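PDB 6XFR: Lactamase_B domain-containing protein, which probably hydrolyses beta-lactam antibiotics to substituted beta-amino acids as a zinc-dependent class B1 metallo-beta-lactamase. Local coordinates for residues I13-V17 / L150-I155; G43-T49 / Q69-V75; L102-L106 / T142-V146; P32-L36 / D81-G85; W181-Q186 / T214-L218. The contacts are given in a common frame with arbitrary orientation. Residue numbers count along the deposited sequence, not the author numbering.

Contact 1: I13-V17 / L150-I155; sequences ISSKV and LPQQKI
Both segments are turns between antiparallel strands, with no hydrogen bond between them. A type I turn runs from Ser14 to Val17, and at its base Ile13 and Ser14 both face Val17, a classic beta bulge (hydrogen bond Ile13 N to Val17 O, 3.0 Å). In 150-155, Leu150 N to Ile155 O (2.9 Å) and Ile155 N to Leu150 O (3.1 Å) close the loop; after helical phi/psi at 151-153, Lys154 is left-handed (51/51), giving a G1 bulge. CA atoms of Ser14 and Gln153 are closest, 7.6 Å apart. Each turn belongs to one of the two mixed sheets of the metallo-beta-lactamase fold, so the contact joins them at hairpin ends. Pro151 and Gln152, with Gln131, hold a zinc ion apart from the active-site pair. Ile155 (m) places CD1 3.8 Å from CD1 of Ile13 (p) and 4.2 Å from CG2 of Val17 (t), which also meets Leu150 CD1 at 3.7 Å. Ser14 OG hydrogen-bonds Asp207 of the second subunit, whereas Gln153 NE2 bonds Gln130.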
# COMPACT_ATOMS: atom_id res chain seq x y z
N ILE B 13 -7.68 2.06 0.83
CA ILE B 13 -6.45 2.71 1.27
C ILE B 13 -6.69 4.02 2.02
O ILE B 13 -5.79 4.46 2.75
CB ILE B 13 -5.48 2.94 0.09
CG1 ILE B 13 -6.05 3.86 -1.00
CG2 ILE B 13 -5.02 1.61 -0.51
CD1 ILE B 13 -4.97 4.16 -2.04
N SER B 14 -7.83 4.68 1.84
CA SER B 14 -8.22 5.93 2.49
C SER B 14 -9.69 5.78 2.84
O SER B 14 -10.35 4.85 2.38
CB SER B 14 -7.98 7.12 1.55
OG SER B 14 -7.93 8.35 2.26
N SER B 15 -10.23 6.69 3.63
CA SER B 15 -11.59 6.45 4.09
C SER B 15 -12.60 6.42 2.93
O SER B 15 -13.63 5.76 3.07
CB SER B 15 -11.99 7.46 5.17
OG SER B 15 -12.53 8.65 4.66
N LYS B 16 -12.29 7.03 1.78
CA LYS B 16 -13.19 7.05 0.62
C LYS B 16 -12.55 6.53 -0.68
O LYS B 16 -13.13 6.73 -1.76
CB LYS B 16 -13.72 8.47 0.37
CG LYS B 16 -14.59 9.06 1.46
CD LYS B 16 -15.79 8.20 1.74
CE LYS B 16 -16.72 8.89 2.71
NZ LYS B 16 -17.43 7.87 3.54
N VAL B 17 -11.39 5.88 -0.62
CA VAL B 17 -10.64 5.44 -1.80
C VAL B 17 -10.35 3.95 -1.67
O VAL B 17 -9.90 3.48 -0.62
CB VAL B 17 -9.32 6.22 -1.99
CG1 VAL B 17 -8.58 5.77 -3.28
CG2 VAL B 17 -9.55 7.73 -1.92
N LEU B 150 -5.85 13.07 -6.58
CA LEU B 150 -6.76 13.53 -5.54
C LEU B 150 -5.97 14.49 -4.66
O LEU B 150 -5.13 14.04 -3.86
CB LEU B 150 -7.29 12.34 -4.73
CG LEU B 150 -7.70 11.04 -5.45
CD1 LEU B 150 -8.49 10.08 -4.58
CD2 LEU B 150 -8.52 11.37 -6.68
N PRO B 151 -6.13 15.82 -4.82
CA PRO B 151 -5.37 16.76 -3.98
C PRO B 151 -5.76 16.76 -2.49
O PRO B 151 -4.95 17.20 -1.66
CB PRO B 151 -5.65 18.13 -4.64
CG PRO B 151 -6.89 17.94 -5.45
CD PRO B 151 -6.85 16.52 -5.90
N GLN B 152 -6.97 16.32 -2.13
CA GLN B 152 -7.33 16.28 -0.72
C GLN B 152 -6.66 15.09 -0.02
O GLN B 152 -5.99 15.26 1.00
CB GLN B 152 -8.87 16.25 -0.56
CG GLN B 152 -9.61 17.44 -1.24
CD GLN B 152 -11.11 17.18 -1.64
OE1 GLN B 152 -11.43 16.23 -2.36
NE2 GLN B 152 -12.01 18.08 -1.20
N GLN B 153 -6.76 13.90 -0.59
CA GLN B 153 -6.09 12.75 -0.00
C GLN B 153 -4.61 12.67 -0.40
O GLN B 153 -3.88 11.86 0.18
CB GLN B 153 -6.81 11.46 -0.41
CG GLN B 153 -8.23 11.32 0.11
CD GLN B 153 -9.29 11.88 -0.86
OE1 GLN B 153 -9.00 12.78 -1.65
NE2 GLN B 153 -10.51 11.35 -0.79
N LYS B 154 -4.16 13.54 -1.31
CA LYS B 154 -2.81 13.53 -1.89
C LYS B 154 -2.42 12.15 -2.41
O LYS B 154 -1.33 11.63 -2.14
CB LYS B 154 -1.78 14.06 -0.88
CG LYS B 154 -2.17 15.39 -0.26
CD LYS B 154 -1.01 16.35 -0.26
CE LYS B 154 -1.46 17.73 0.12
NZ LYS B 154 -1.15 17.95 1.56
N ILE B 155 -3.29 11.59 -3.23
CA ILE B 155 -3.11 10.28 -3.85
C ILE B 155 -2.95 10.48 -5.35
O ILE B 155 -3.82 11.08 -6.01
CB ILE B 155 -4.32 9.38 -3.55
CG1 ILE B 155 -4.41 9.06 -2.06
CG2 ILE B 155 -4.24 8.09 -4.40
CD1 ILE B 155 -5.41 7.94 -1.70

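Contact 2: G43-T49 / Q69-V75; sequences GAVLIDT and QPVKVCV
Two parallel strands, 43-47 and 71-75, run at 19° to each other with their axes 4.5 Å apart at closest approach. They are the outer elements of a beta-alpha-beta crossover whose connection is helix 53-67. Ala44 pairs with Val71 (CA-CA 4.5 Å) and Leu46 with Cys74 (4.4 Å), so the second strand spends one more residue than the first; Lys72, at phi/psi -79/-32, takes up the excess. Ala44 N gives to Pro70 O (2.9 Å) and Ala44 O receives Lys72 N (2.8 Å); Leu46 N gives to Val73 O (3.0 Å) and Leu46 O receives Val75 N (2.8 Å); Asp48 N ends the series on Val75 O (3.2 Å). Val45 and Ile47 bond instead to Val38 and Leu36 of strand 30-40. Gly43, at phi 132°, has no room for a CB beside Lys72. Leu46 CB packs on Val71 CG1 (3.9 Å) and, on the other sheet face, Ile47 CD1 (m, m) on Val75 CB (3.8 Å). Gln69 bonds Ser39 and Thr40. Strand 43-47 is thus hydrogen-bonded on both edges, and the buried charge of Asp48, just past its C-terminal end, is balanced by a salt bridge to Lys83 close to zinc ligand His78.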
# COMPACT_ATOMS: atom_id res chain seq x y z
N GLY B 43 -22.30 9.73 -5.26
CA GLY B 43 -22.02 8.66 -6.20
C GLY B 43 -20.55 8.31 -6.20
O GLY B 43 -19.71 8.98 -5.59
N ALA B 44 -20.24 7.25 -6.93
CA ALA B 44 -18.89 6.71 -6.99
C ALA B 44 -18.23 7.07 -8.31
O ALA B 44 -18.87 7.18 -9.35
CB ALA B 44 -18.88 5.19 -6.77
N VAL B 45 -16.92 7.27 -8.24
CA VAL B 45 -16.12 7.51 -9.42
C VAL B 45 -15.22 6.32 -9.66
O VAL B 45 -14.66 5.74 -8.72
CB VAL B 45 -15.29 8.80 -9.32
CG1 VAL B 45 -14.27 8.83 -10.45
CG2 VAL B 45 -16.23 9.95 -9.39
N LEU B 46 -15.11 5.94 -10.92
CA LEU B 46 -14.36 4.79 -11.38
C LEU B 46 -13.16 5.32 -12.15
O LEU B 46 -13.33 6.09 -13.10
CB LEU B 46 -15.24 3.92 -12.27
CG LEU B 46 -14.95 2.45 -12.26
CD1 LEU B 46 -14.70 2.06 -10.82
CD2 LEU B 46 -16.16 1.79 -12.83
N ILE B 47 -11.97 5.02 -11.68
CA ILE B 47 -10.75 5.32 -12.41
C ILE B 47 -10.23 3.98 -12.92
O ILE B 47 -9.71 3.18 -12.13
CB ILE B 47 -9.72 6.07 -11.57
CG1 ILE B 47 -10.36 7.32 -10.95
CG2 ILE B 47 -8.51 6.46 -12.42
CD1 ILE B 47 -10.92 8.24 -11.94
N ASP B 48 -10.35 3.77 -14.23
CA ASP B 48 -10.09 2.50 -14.90
C ASP B 48 -11.24 1.52 -14.74
O ASP B 48 -11.92 1.48 -13.70
CB ASP B 48 -8.82 1.84 -14.38
CG ASP B 48 -7.58 2.43 -14.99
OD1 ASP B 48 -6.48 2.00 -14.60
OD2 ASP B 48 -7.73 3.34 -15.86
N THR B 49 -11.48 0.74 -15.80
CA THR B 49 -12.38 -0.38 -15.75
C THR B 49 -11.60 -1.60 -15.27
O THR B 49 -10.38 -1.56 -15.15
CB THR B 49 -12.97 -0.63 -17.14
OG1 THR B 49 -11.89 -0.88 -18.06
CG2 THR B 49 -13.77 0.58 -17.62
N GLN B 69 -24.18 2.68 -3.89
CA GLN B 69 -24.43 3.91 -4.64
C GLN B 69 -24.08 3.70 -6.11
O GLN B 69 -23.29 2.80 -6.44
CB GLN B 69 -23.63 5.10 -4.07
CG GLN B 69 -22.15 5.14 -4.43
CD GLN B 69 -21.31 6.03 -3.51
OE1 GLN B 69 -20.11 5.80 -3.34
NE2 GLN B 69 -21.94 7.06 -2.91
N PRO B 70 -24.69 4.46 -7.03
CA PRO B 70 -24.35 4.32 -8.44
C PRO B 70 -22.99 4.93 -8.78
O PRO B 70 -22.50 5.85 -8.12
CB PRO B 70 -25.48 5.07 -9.16
CG PRO B 70 -26.00 6.01 -8.16
CD PRO B 70 -25.88 5.31 -6.84
N VAL B 71 -22.42 4.42 -9.88
CA VAL B 71 -21.18 4.95 -10.45
C VAL B 71 -21.57 6.11 -11.34
O VAL B 71 -22.33 5.95 -12.30
CB VAL B 71 -20.42 3.87 -11.26
CG1 VAL B 71 -19.11 4.44 -11.84
CG2 VAL B 71 -20.14 2.64 -10.44
N LYS B 72 -21.09 7.31 -11.01
CA LYS B 72 -21.48 8.47 -11.79
C LYS B 72 -20.71 8.56 -13.09
O LYS B 72 -21.24 9.03 -14.10
CB LYS B 72 -21.28 9.76 -10.97
CG LYS B 72 -22.18 9.88 -9.74
CD LYS B 72 -23.51 9.20 -9.98
CE LYS B 72 -24.63 10.13 -9.63
NZ LYS B 72 -25.82 9.82 -10.47
N VAL B 73 -19.46 8.09 -13.09
CA VAL B 73 -18.58 8.32 -14.23
C VAL B 73 -17.40 7.36 -14.13
O VAL B 73 -16.98 6.96 -13.04
CB VAL B 73 -18.12 9.80 -14.27
CG1 VAL B 73 -17.01 10.01 -13.21
CG2 VAL B 73 -17.61 10.17 -15.64
N CYS B 74 -16.82 7.05 -15.27
CA CYS B 74 -15.65 6.19 -15.31
C CYS B 74 -14.62 6.85 -16.21
O CYS B 74 -14.94 7.31 -17.31
CB CYS B 74 -16.06 4.81 -15.83
SG CYS B 74 -14.72 3.73 -16.40
N VAL B 75 -13.37 6.83 -15.77
CA VAL B 75 -12.36 7.61 -16.46
C VAL B 75 -11.20 6.67 -16.77
O VAL B 75 -10.36 6.45 -15.89
CB VAL B 75 -11.88 8.80 -15.61
CG1 VAL B 75 -10.74 9.57 -16.33
CG2 VAL B 75 -13.04 9.70 -15.20

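Contact 3: L102-L106 / T142-V146; sequences LTAIL and TADNV
One turn of helix, 102-106, lies against an irregular loop, 142-146, and a few side-chain rotamers decide the fit. The CA atoms of Thr103 and Asp144 come within 5.7 Å, the closest CA pair. Thr103 takes the m rotamer and Asp144 the p rotamer, which brings Thr103 OG1 to Asp144 OD2 in a very short hydrogen bond of 2.4 Å with the threonine as donor. The other carboxylate oxygen is held from within the loop: Thr142 OG1, with chi1 in the p well, donates to Asp144 OD1 at 2.7 Å. Asn145, also p, turns the other way, and its OD1 accepts Thr142 N at 2.9 Å. Two leucines pack against the buried Asp144. Leu106 (m, t) sets CD1 3.6 Å from Asp144 CG and 4.4 Å from Ala143 CB, while Leu102 (t, p) brings CG to 4.2 Å from Asp144 CB. Asp144 approaches the zinc ligand His78 to about 3 Å between side chains, so this second-shell contact borders the metal site. The loop links strands 130-135 and 147-150; helix 101-109 covers it with Trp79, which touches both Leu106 and Asp144, and Val146 bonds through its backbone to Thr77.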
# COMPACT_ATOMS: atom_id res chain seq x y z
N LEU B 102 -7.37 12.19 -27.44
CA LEU B 102 -6.54 11.25 -28.17
C LEU B 102 -6.73 9.82 -27.67
O LEU B 102 -6.61 8.88 -28.45
CB LEU B 102 -5.06 11.63 -28.12
CG LEU B 102 -4.20 10.56 -28.79
CD1 LEU B 102 -4.67 10.27 -30.21
CD2 LEU B 102 -2.73 10.95 -28.83
N THR B 103 -7.09 9.64 -26.39
CA THR B 103 -7.45 8.29 -26.00
C THR B 103 -8.64 7.80 -26.82
O THR B 103 -8.64 6.66 -27.30
CB THR B 103 -7.79 8.23 -24.50
OG1 THR B 103 -6.58 8.34 -23.71
CG2 THR B 103 -8.49 6.92 -24.18
N ALA B 104 -9.61 8.68 -27.09
CA ALA B 104 -10.74 8.29 -27.94
C ALA B 104 -10.28 7.98 -29.36
O ALA B 104 -10.79 7.06 -30.01
CB ALA B 104 -11.80 9.39 -27.92
N ILE B 105 -9.31 8.75 -29.87
CA ILE B 105 -8.80 8.52 -31.21
C ILE B 105 -8.13 7.15 -31.29
O ILE B 105 -8.43 6.34 -32.19
CB ILE B 105 -7.84 9.65 -31.63
CG1 ILE B 105 -8.55 11.02 -31.65
CG2 ILE B 105 -7.23 9.36 -33.04
CD1 ILE B 105 -7.62 12.24 -31.92
N LEU B 106 -7.23 6.85 -30.34
CA LEU B 106 -6.48 5.59 -30.38
C LEU B 106 -7.40 4.39 -30.15
O LEU B 106 -7.20 3.32 -30.75
CB LEU B 106 -5.36 5.61 -29.35
CG LEU B 106 -4.27 6.64 -29.66
CD1 LEU B 106 -3.36 6.92 -28.45
CD2 LEU B 106 -3.51 6.16 -30.85
N THR B 142 2.11 4.92 -23.27
CA THR B 142 1.39 5.12 -24.51
C THR B 142 1.45 6.60 -24.84
O THR B 142 1.85 7.42 -24.01
CB THR B 142 -0.07 4.66 -24.42
OG1 THR B 142 -0.71 5.33 -23.33
CG2 THR B 142 -0.15 3.17 -24.25
N ALA B 143 1.04 6.95 -26.07
CA ALA B 143 1.05 8.34 -26.47
C ALA B 143 0.03 9.16 -25.68
O ALA B 143 0.14 10.39 -25.63
CB ALA B 143 0.77 8.45 -27.96
N ASP B 144 -0.93 8.51 -25.05
CA ASP B 144 -2.07 9.20 -24.47
C ASP B 144 -2.22 9.05 -22.96
O ASP B 144 -3.18 9.60 -22.40
CB ASP B 144 -3.37 8.71 -25.16
CG ASP B 144 -3.68 7.23 -24.83
OD1 ASP B 144 -2.74 6.37 -24.86
OD2 ASP B 144 -4.86 6.93 -24.51
N ASN B 145 -1.31 8.36 -22.27
CA ASN B 145 -1.53 8.05 -20.86
C ASN B 145 -1.76 9.30 -20.02
O ASN B 145 -1.00 10.27 -20.11
CB ASN B 145 -0.35 7.26 -20.27
CG ASN B 145 1.01 7.81 -20.67
OD1 ASN B 145 1.68 7.24 -21.52
ND2 ASN B 145 1.40 8.93 -20.10
N VAL B 146 -2.79 9.29 -19.16
CA VAL B 146 -3.04 10.39 -18.23
C VAL B 146 -2.97 9.88 -16.79
O VAL B 146 -3.20 8.71 -16.50
CB VAL B 146 -4.39 11.11 -18.45
CG1 VAL B 146 -4.32 12.02 -19.62
CG2 VAL B 146 -5.56 10.14 -18.56

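Contact 4: P32-L36 / D81-G85; sequences PSHGL and DDKLG. With ZN (zinc ion), chain O; SO4 (sulfate ion), chain X.
This is a buried polar contact between a strand of the N-terminal mixed sheet and the short helix carrying the last ligand of the HxHxD zinc-binding motif of metallo-beta-lactamases, His78, His80 and Asp82. Residues 32-36 are extended within strand 30-40; 81-84 are helical, with Gly85 N bonded to Asp81 O at 2.7 Å. CA of Ser33 lies 6.4 Å from CA of Asp82, and CA of Gly35 7.6 Å from CA of Lys83. Ser33 points at the helix, its OG 3.5 Å from Asp82 CB and weakly hydrogen-bonded to Asp82 O, also at 3.5 Å. Lys83 folds back (m, m, p, t) to give NZ to Ser33 OG at 3.0 Å, although the ammonium position is less sure. The same NZ makes a salt bridge to Asp48 and a hydrogen bond to Ser201, beside the metal centre. His202 is also tied to the strand, its ND1 bonded to Pro32 O while it shares the zinc with Asp82 and Cys160. A sulfate, probably from the crystallisation liquor, accepts a weak bond from Asp82 N. Asp82 chi1 is p, and its OD2 binds the zinc at 2.2 Å, with a water oxygen 2.3 Å from the same ion.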
# COMPACT_ATOMS: atom_id res chain seq x y z
N PRO B 32 -1.42 -8.44 -11.98
CA PRO B 32 -2.53 -7.57 -11.55
C PRO B 32 -2.65 -6.31 -12.40
O PRO B 32 -1.69 -5.85 -13.03
CB PRO B 32 -2.16 -7.24 -10.10
CG PRO B 32 -0.65 -7.21 -10.12
CD PRO B 32 -0.22 -8.25 -11.15
N SER B 33 -3.86 -5.75 -12.39
CA SER B 33 -4.13 -4.43 -12.93
C SER B 33 -4.93 -3.64 -11.90
O SER B 33 -5.96 -4.12 -11.41
CB SER B 33 -4.89 -4.51 -14.26
OG SER B 33 -4.53 -3.40 -15.08
N HIS B 34 -4.42 -2.47 -11.54
CA HIS B 34 -5.03 -1.67 -10.49
C HIS B 34 -5.81 -0.51 -11.09
O HIS B 34 -5.38 0.11 -12.07
CB HIS B 34 -3.97 -1.15 -9.51
CG HIS B 34 -3.15 -2.23 -8.89
ND1 HIS B 34 -3.72 -3.31 -8.25
CD2 HIS B 34 -1.81 -2.42 -8.82
CE1 HIS B 34 -2.77 -4.12 -7.81
NE2 HIS B 34 -1.60 -3.60 -8.13
N GLY B 35 -7.00 -0.26 -10.53
CA GLY B 35 -7.70 0.99 -10.71
C GLY B 35 -8.11 1.54 -9.35
O GLY B 35 -7.82 0.94 -8.32
N LEU B 36 -8.79 2.68 -9.38
CA LEU B 36 -9.34 3.29 -8.17
C LEU B 36 -10.86 3.30 -8.21
O LEU B 36 -11.48 3.41 -9.28
CB LEU B 36 -8.89 4.73 -7.99
CG LEU B 36 -7.46 5.04 -7.61
CD1 LEU B 36 -7.35 6.54 -7.25
CD2 LEU B 36 -7.04 4.15 -6.46
N ASP B 81 -6.51 -2.44 -23.06
CA ASP B 81 -7.59 -3.25 -22.50
C ASP B 81 -7.55 -3.27 -20.98
O ASP B 81 -8.60 -3.28 -20.32
CB ASP B 81 -7.53 -4.67 -23.07
CG ASP B 81 -8.36 -4.84 -24.36
OD1 ASP B 81 -8.33 -5.95 -24.94
OD2 ASP B 81 -9.05 -3.89 -24.81
N ASP B 82 -6.34 -3.27 -20.39
CA ASP B 82 -6.20 -3.37 -18.93
C ASP B 82 -6.75 -2.15 -18.20
O ASP B 82 -7.18 -2.29 -17.06
CB ASP B 82 -4.73 -3.65 -18.52
CG ASP B 82 -3.79 -2.45 -18.74
OD1 ASP B 82 -3.97 -1.66 -19.68
OD2 ASP B 82 -2.80 -2.33 -17.99
N LYS B 83 -6.80 -0.98 -18.84
CA LYS B 83 -7.43 0.19 -18.23
C LYS B 83 -8.77 0.56 -18.84
O LYS B 83 -9.47 1.41 -18.27
CB LYS B 83 -6.49 1.41 -18.30
CG LYS B 83 -5.02 1.13 -17.86
CD LYS B 83 -4.79 1.11 -16.35
CE LYS B 83 -5.03 -0.30 -15.79
NZ LYS B 83 -4.90 -0.51 -14.32
N LEU B 84 -9.18 -0.06 -19.96
CA LEU B 84 -10.40 0.38 -20.64
C LEU B 84 -11.24 -0.75 -21.25
O LEU B 84 -12.34 -0.47 -21.72
CB LEU B 84 -10.01 1.37 -21.75
CG LEU B 84 -10.94 1.69 -22.90
CD1 LEU B 84 -11.91 2.81 -22.51
CD2 LEU B 84 -10.11 2.07 -24.10
N GLY B 85 -10.79 -2.01 -21.19
CA GLY B 85 -11.48 -3.13 -21.79
C GLY B 85 -12.79 -3.51 -21.14
O GLY B 85 -13.46 -4.45 -21.60
ZN ZN O . -0.62 -1.88 -18.31
S SO4 X . -2.24 -4.62 -21.90
O1 SO4 X . -1.88 -3.46 -21.08
O2 SO4 X . -1.41 -5.75 -21.45
O3 SO4 X . -1.99 -4.31 -23.30
O4 SO4 X . -3.67 -4.94 -21.79
O HOH W 1 1.63 -2.21 -18.70

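Contact 5: W181-Q186 / T214-L218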
# COMPACT_ATOMS: atom_id res chain seq x y z
N TRP B 181 8.93 9.23 -22.05
CA TRP B 181 8.66 8.71 -20.70
C TRP B 181 9.46 9.39 -19.59
O TRP B 181 8.85 9.78 -18.59
CB TRP B 181 8.95 7.20 -20.73
CG TRP B 181 8.12 6.38 -19.79
CD1 TRP B 181 7.56 6.77 -18.61
CD2 TRP B 181 7.76 5.01 -19.98
NE1 TRP B 181 6.87 5.74 -18.05
CE2 TRP B 181 6.98 4.64 -18.87
CE3 TRP B 181 8.01 4.07 -20.98
CZ2 TRP B 181 6.44 3.36 -18.74
CZ3 TRP B 181 7.48 2.81 -20.85
CH2 TRP B 181 6.70 2.46 -19.74
N PRO B 182 10.78 9.59 -19.74
CA PRO B 182 11.54 10.25 -18.66
C PRO B 182 11.07 11.65 -18.32
O PRO B 182 11.03 12.02 -17.14
CB PRO B 182 12.97 10.28 -19.22
CG PRO B 182 12.98 9.25 -20.29
CD PRO B 182 11.63 9.19 -20.87
N LEU B 183 10.74 12.46 -19.32
CA LEU B 183 10.25 13.80 -19.04
C LEU B 183 8.83 13.76 -18.47
O LEU B 183 8.46 14.62 -17.67
CB LEU B 183 10.34 14.64 -20.33
CG LEU B 183 11.75 14.55 -20.94
CD1 LEU B 183 11.87 15.30 -22.25
CD2 LEU B 183 12.80 15.03 -19.94
N ALA B 184 8.03 12.78 -18.85
CA ALA B 184 6.70 12.67 -18.26
C ALA B 184 6.79 12.39 -16.77
O ALA B 184 6.03 12.97 -15.97
CB ALA B 184 5.88 11.60 -18.97
N ILE B 185 7.71 11.51 -16.36
CA ILE B 185 7.88 11.24 -14.94
C ILE B 185 8.28 12.51 -14.20
O ILE B 185 7.69 12.86 -13.17
CB ILE B 185 8.92 10.12 -14.72
CG1 ILE B 185 8.37 8.79 -15.20
CG2 ILE B 185 9.35 10.06 -13.21
CD1 ILE B 185 6.95 8.58 -14.71
N GLN B 186 9.24 13.25 -14.76
CA GLN B 186 9.72 14.46 -14.11
C GLN B 186 8.63 15.53 -14.05
O GLN B 186 8.59 16.32 -13.12
CB GLN B 186 10.95 14.96 -14.84
CG GLN B 186 12.02 13.89 -14.87
CD GLN B 186 13.25 14.28 -15.65
OE1 GLN B 186 13.20 14.49 -16.85
NE2 GLN B 186 14.37 14.39 -14.96
N THR B 214 11.01 4.60 -11.46
CA THR B 214 10.70 4.55 -12.87
C THR B 214 11.72 5.36 -13.68
O THR B 214 12.27 4.86 -14.67
CB THR B 214 9.28 5.06 -13.09
OG1 THR B 214 8.37 4.14 -12.45
CG2 THR B 214 8.97 5.17 -14.58
N LEU B 215 12.09 6.55 -13.18
CA LEU B 215 13.17 7.30 -13.82
C LEU B 215 14.44 6.48 -13.95
O LEU B 215 15.13 6.53 -14.98
CB LEU B 215 13.46 8.55 -12.99
CG LEU B 215 13.87 9.75 -13.83
CD1 LEU B 215 12.64 10.19 -14.63
CD2 LEU B 215 14.43 10.86 -12.95
N SER B 216 14.78 5.72 -12.91
CA SER B 216 15.99 4.91 -12.94
C SER B 216 15.91 3.82 -14.01
O SER B 216 16.88 3.56 -14.72
CB SER B 216 16.21 4.33 -11.54
OG SER B 216 17.20 3.32 -11.54
N LEU B 217 14.76 3.15 -14.12
CA LEU B 217 14.60 2.11 -15.14
C LEU B 217 14.74 2.67 -16.56
O LEU B 217 15.24 1.97 -17.45
CB LEU B 217 13.24 1.43 -14.98
CG LEU B 217 13.02 0.52 -13.77
CD1 LEU B 217 11.61 -0.01 -13.82
CD2 LEU B 217 14.04 -0.60 -13.72
N LEU B 218 14.29 3.89 -16.79
CA LEU B 218 14.27 4.53 -18.10
C LEU B 218 15.63 5.00 -18.64
O LEU B 218 16.38 4.22 -19.21
CB LEU B 218 13.33 5.74 -18.06
CG LEU B 218 11.89 5.33 -18.24
CD1 LEU B 218 10.95 6.44 -17.77
CD2 LEU B 218 11.67 5.00 -19.73
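Helices can pack without a hydrogen bond between them, as the first turns of helix 181-191 demonstrate against the last turn of helix 209-217. Trp181 opens the segment, with chi1 t, and offers one face of its indole to Leu218: CD1 sits 3.8 Å from the centroid of the five-membered ring, 30° off its normal, a CH-pi contact, and 3.5 Å from Trp181 CG. Pro182 follows, with CG 4.2 Å from Leu218 CB and its carbonyl O 3.5 Å from Leu215 CD1; its CA is 5.9 Å from that of Leu215, the nearest CA pair of the two segments. One helical turn beyond Trp181, Ile185 (m, m) fits between three side chains, with CG2 3.6 Å from Leu215 CD1 and CG1 3.7 Å from Thr214 CG2 and 4.3 Å from Leu218 CD1. Gln186 closes the row through its aliphatic part, CG lying 3.8 Å from Leu215 CD1. Trp181 NE1 bonds Leu161 O, and Thr214 OG1 is engaged by Leu210 O and Lys163 N. Beyond this contact the indole touches the zinc ligand His141, Thr214 rests on Val162 and Leu170 touches Leu218, so the two helices pack over the loops that follow strands 130-135 and 155-159.

Overall arrangement
Contacts 2 to 5 illustrate how a binuclear metal centre is framed by successive shells, while contact 1 sits at a separate zinc site (Pro151, Gln152). Contact 4 holds a zinc ligand itself, and contact 2 meets it directly: Asp48 OD1 forms a 3.0 Å salt bridge with Lys83 NZ, and Ile47 N lies 2.9 Å from Leu36 O in a probable hydrogen bond. Contact 3 touches neither, its nearest atoms being about 5 Å from contact 4, yet borders the same centre through His78. Contact 5 reaches it from the His141 side. Contact 1 lies about 25 Å between centres from contact 3, and touches contact 4 through Val17 CG1 and Leu36 CD2, 3.9 Å apart.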